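UPF0033 domain-containing protein (Desulfitobacterium hafniense, PDB 3HZ7) is of unknown function but, as a SirA-like member of the TusA family, probably acts in sulfur transfer through its N-terminal domain, the part in this crystal. Local coordinates at residues A[33-38]-A[65-70]. Residues are numbered along the deposited sequence; the frame is centred on the assembly and turned at random.
Sequences TVLVDN and VIEVTI
Ile66 O is gripped twice: Val36 N donates a nearly straight hydrogen bond in the plane of the carbonyl (2.8 Å, N-H...O angle 170°), and Leu35 CA adds a CA-H...O contact at 3.4 Å. The same residue pair closes in reverse, since Ile66 N reaches Val36 O at 2.7 Å, almost along the C=O axis. One hydrogen-bonded pair further on, Val34 and Val68 repeat the arrangement, with Val34 N to Val68 O at 2.8 Å and Val68 N to Val34 O at 2.9 Å. These four bonds, with the strand directions 158° apart, define an antiparallel pairing.

Side chains alternate between the two faces. On one, Val36 CG2 occupies the crowded position between its own N and carbonyl carbon and meets Ile66 CB obliquely at 4.0 Å. The extended Ile66 chain carries CD1 on to Asn38 C, 3.6 Å away, covering the loop where strand 31-36 ends. There Asn38 ND2 bonds to Asp37 OD1, while its OD1 caps Ser41 N at the start of helix 39-52; the buried Asn38 N has no partner.

On the other face Leu35 and Glu67 lie alongside each other. Glu67 CG is anti to the backbone N (chi1 -174°), and the extended chain runs past one Leu35 methyl, bringing Leu35 CD2 to 3.5 Å from Glu67 OE1. This oxygen also forms a salt bridge with Lys61, so the leucine packs against a carboxylate already paired.

The two strands are the inner pair of a four-stranded mixed sheet, with 2-5 beyond strand 31-36, and 55-60 beyond 66-71. Helices 13-23 and 39-52 both pack on the Val34, Val36 and Val68 face, forming the two-layer alpha/beta sandwich of TusA-like domains.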
loop_
_atom_site.group_PDB
_atom_site.type_symbol
_atom_site.label_atom_id
_atom_site.label_comp_id
_atom_site.label_asym_id
_atom_site.label_seq_id
_atom_site.Cartn_x
_atom_site.Cartn_y
_atom_site.Cartn_z
ATOM N N THR A 33 4.071 2.739 2.036
ATOM C CA THR A 33 3.822 1.475 2.759
ATOM C C THR A 33 2.469 1.668 3.427
ATOM O O THR A 33 2.138 2.797 3.863
ATOM C CB THR A 33 4.829 1.157 3.822
ATOM O OG1 THR A 33 5.442 2.344 4.241
ATOM C CG2 THR A 33 5.876 0.357 3.292
ATOM N N VAL A 34 1.705 0.576 3.495
ATOM C CA VAL A 34 0.377 0.614 4.090
ATOM C C VAL A 34 0.210 -0.495 5.112
ATOM O O VAL A 34 0.495 -1.657 4.813
ATOM C CB VAL A 34 -0.700 0.396 3.004
ATOM C CG1 VAL A 34 -2.139 0.792 3.563
ATOM C CG2 VAL A 34 -0.297 1.121 1.727
ATOM N N LEU A 35 -0.248 -0.152 6.298
ATOM C CA LEU A 35 -0.526 -1.176 7.305
ATOM C C LEU A 35 -2.025 -1.614 7.235
ATOM O O LEU A 35 -2.960 -0.756 7.367
ATOM C CB LEU A 35 -0.193 -0.646 8.700
ATOM C CG LEU A 35 1.201 -0.027 8.890
ATOM C CD1 LEU A 35 1.368 0.486 10.369
ATOM C CD2 LEU A 35 2.266 -1.106 8.590
ATOM N N VAL A 36 -2.261 -2.898 6.957
ATOM C CA VAL A 36 -3.643 -3.449 6.935
ATOM C C VAL A 36 -3.768 -4.691 7.833
ATOM O O VAL A 36 -2.773 -5.305 8.246
ATOM C CB VAL A 36 -4.197 -3.740 5.506
ATOM C CG1 VAL A 36 -4.317 -2.421 4.772
ATOM C CG2 VAL A 36 -3.273 -4.777 4.690
ATOM N N ASP A 37 -5.003 -4.996 8.233
ATOM C CA ASP A 37 -5.224 -6.119 9.128
ATOM C C ASP A 37 -5.946 -7.308 8.501
ATOM O O ASP A 37 -6.578 -8.067 9.221
ATOM C CB ASP A 37 -5.986 -5.648 10.365
ATOM C CG ASP A 37 -7.390 -5.109 10.033
ATOM O OD1 ASP A 37 -7.997 -5.525 9.022
ATOM O OD2 ASP A 37 -7.892 -4.269 10.823
ATOM N N ASN A 38 -5.888 -7.479 7.186
ATOM C CA ASN A 38 -6.547 -8.653 6.606
ATOM C C ASN A 38 -5.951 -8.858 5.231
ATOM O O ASN A 38 -5.537 -7.897 4.585
ATOM C CB ASN A 38 -8.113 -8.450 6.554
ATOM C CG ASN A 38 -8.520 -7.329 5.630
ATOM O OD1 ASN A 38 -8.548 -7.505 4.430
ATOM N ND2 ASN A 38 -8.789 -6.155 6.183
ATOM N N VAL A 65 -0.618 -7.592 11.858
ATOM C CA VAL A 65 -0.429 -6.459 10.953
ATOM C C VAL A 65 0.241 -6.880 9.652
ATOM O O VAL A 65 1.306 -7.546 9.658
ATOM C CB VAL A 65 0.455 -5.338 11.562
ATOM C CG1 VAL A 65 0.757 -4.245 10.494
ATOM C CG2 VAL A 65 -0.266 -4.677 12.762
ATOM N N ILE A 66 -0.384 -6.530 8.545
ATOM C CA ILE A 66 0.217 -6.784 7.263
ATOM C C ILE A 66 0.770 -5.451 6.688
ATOM O O ILE A 66 0.053 -4.417 6.592
ATOM C CB ILE A 66 -0.774 -7.421 6.313
ATOM C CG1 ILE A 66 -1.293 -8.745 6.930
ATOM C CG2 ILE A 66 -0.104 -7.666 5.005
ATOM C CD1 ILE A 66 -2.509 -9.300 6.281
ATOM N N GLU A 67 2.059 -5.445 6.337
ATOM C CA GLU A 67 2.620 -4.241 5.750
ATOM C C GLU A 67 2.822 -4.476 4.279
ATOM O O GLU A 67 3.485 -5.424 3.893
ATOM C CB GLU A 67 3.929 -3.862 6.438
ATOM C CG GLU A 67 4.445 -2.534 5.951
ATOM C CD GLU A 67 5.458 -1.875 6.885
ATOM O OE1 GLU A 67 5.556 -2.253 8.064
ATOM O OE2 GLU A 67 6.147 -0.946 6.438
ATOM N N VAL A 68 2.195 -3.637 3.446
ATOM C CA VAL A 68 2.318 -3.745 1.998
ATOM C C VAL A 68 3.131 -2.516 1.566
ATOM O O VAL A 68 2.749 -1.359 1.815
ATOM C CB VAL A 68 0.895 -3.732 1.316
ATOM C CG1 VAL A 68 0.983 -3.943 -0.175
ATOM C CG2 VAL A 68 0.019 -4.826 1.953
ATOM N N THR A 69 4.236 -2.758 0.903
ATOM C CA THR A 69 5.095 -1.666 0.457
ATOM C C THR A 69 4.999 -1.501 -1.058
ATOM O O THR A 69 5.168 -2.480 -1.820
ATOM C CB THR A 69 6.526 -1.949 0.920
ATOM O OG1 THR A 69 6.496 -2.110 2.343
ATOM C CG2 THR A 69 7.483 -0.800 0.529
ATOM N N ILE A 70 4.684 -0.279 -1.506
ATOM C CA ILE A 70 4.542 -0.043 -2.929
ATOM C C ILE A 70 5.553 0.972 -3.362
ATOM O O ILE A 70 5.654 2.063 -2.776
ATOM C CB ILE A 70 3.091 0.462 -3.299
ATOM C CG1 ILE A 70 2.078 -0.512 -2.705
ATOM C CG2 ILE A 70 2.982 0.692 -4.830
ATOM C CD1 ILE A 70 0.521 -0.170 -2.893
#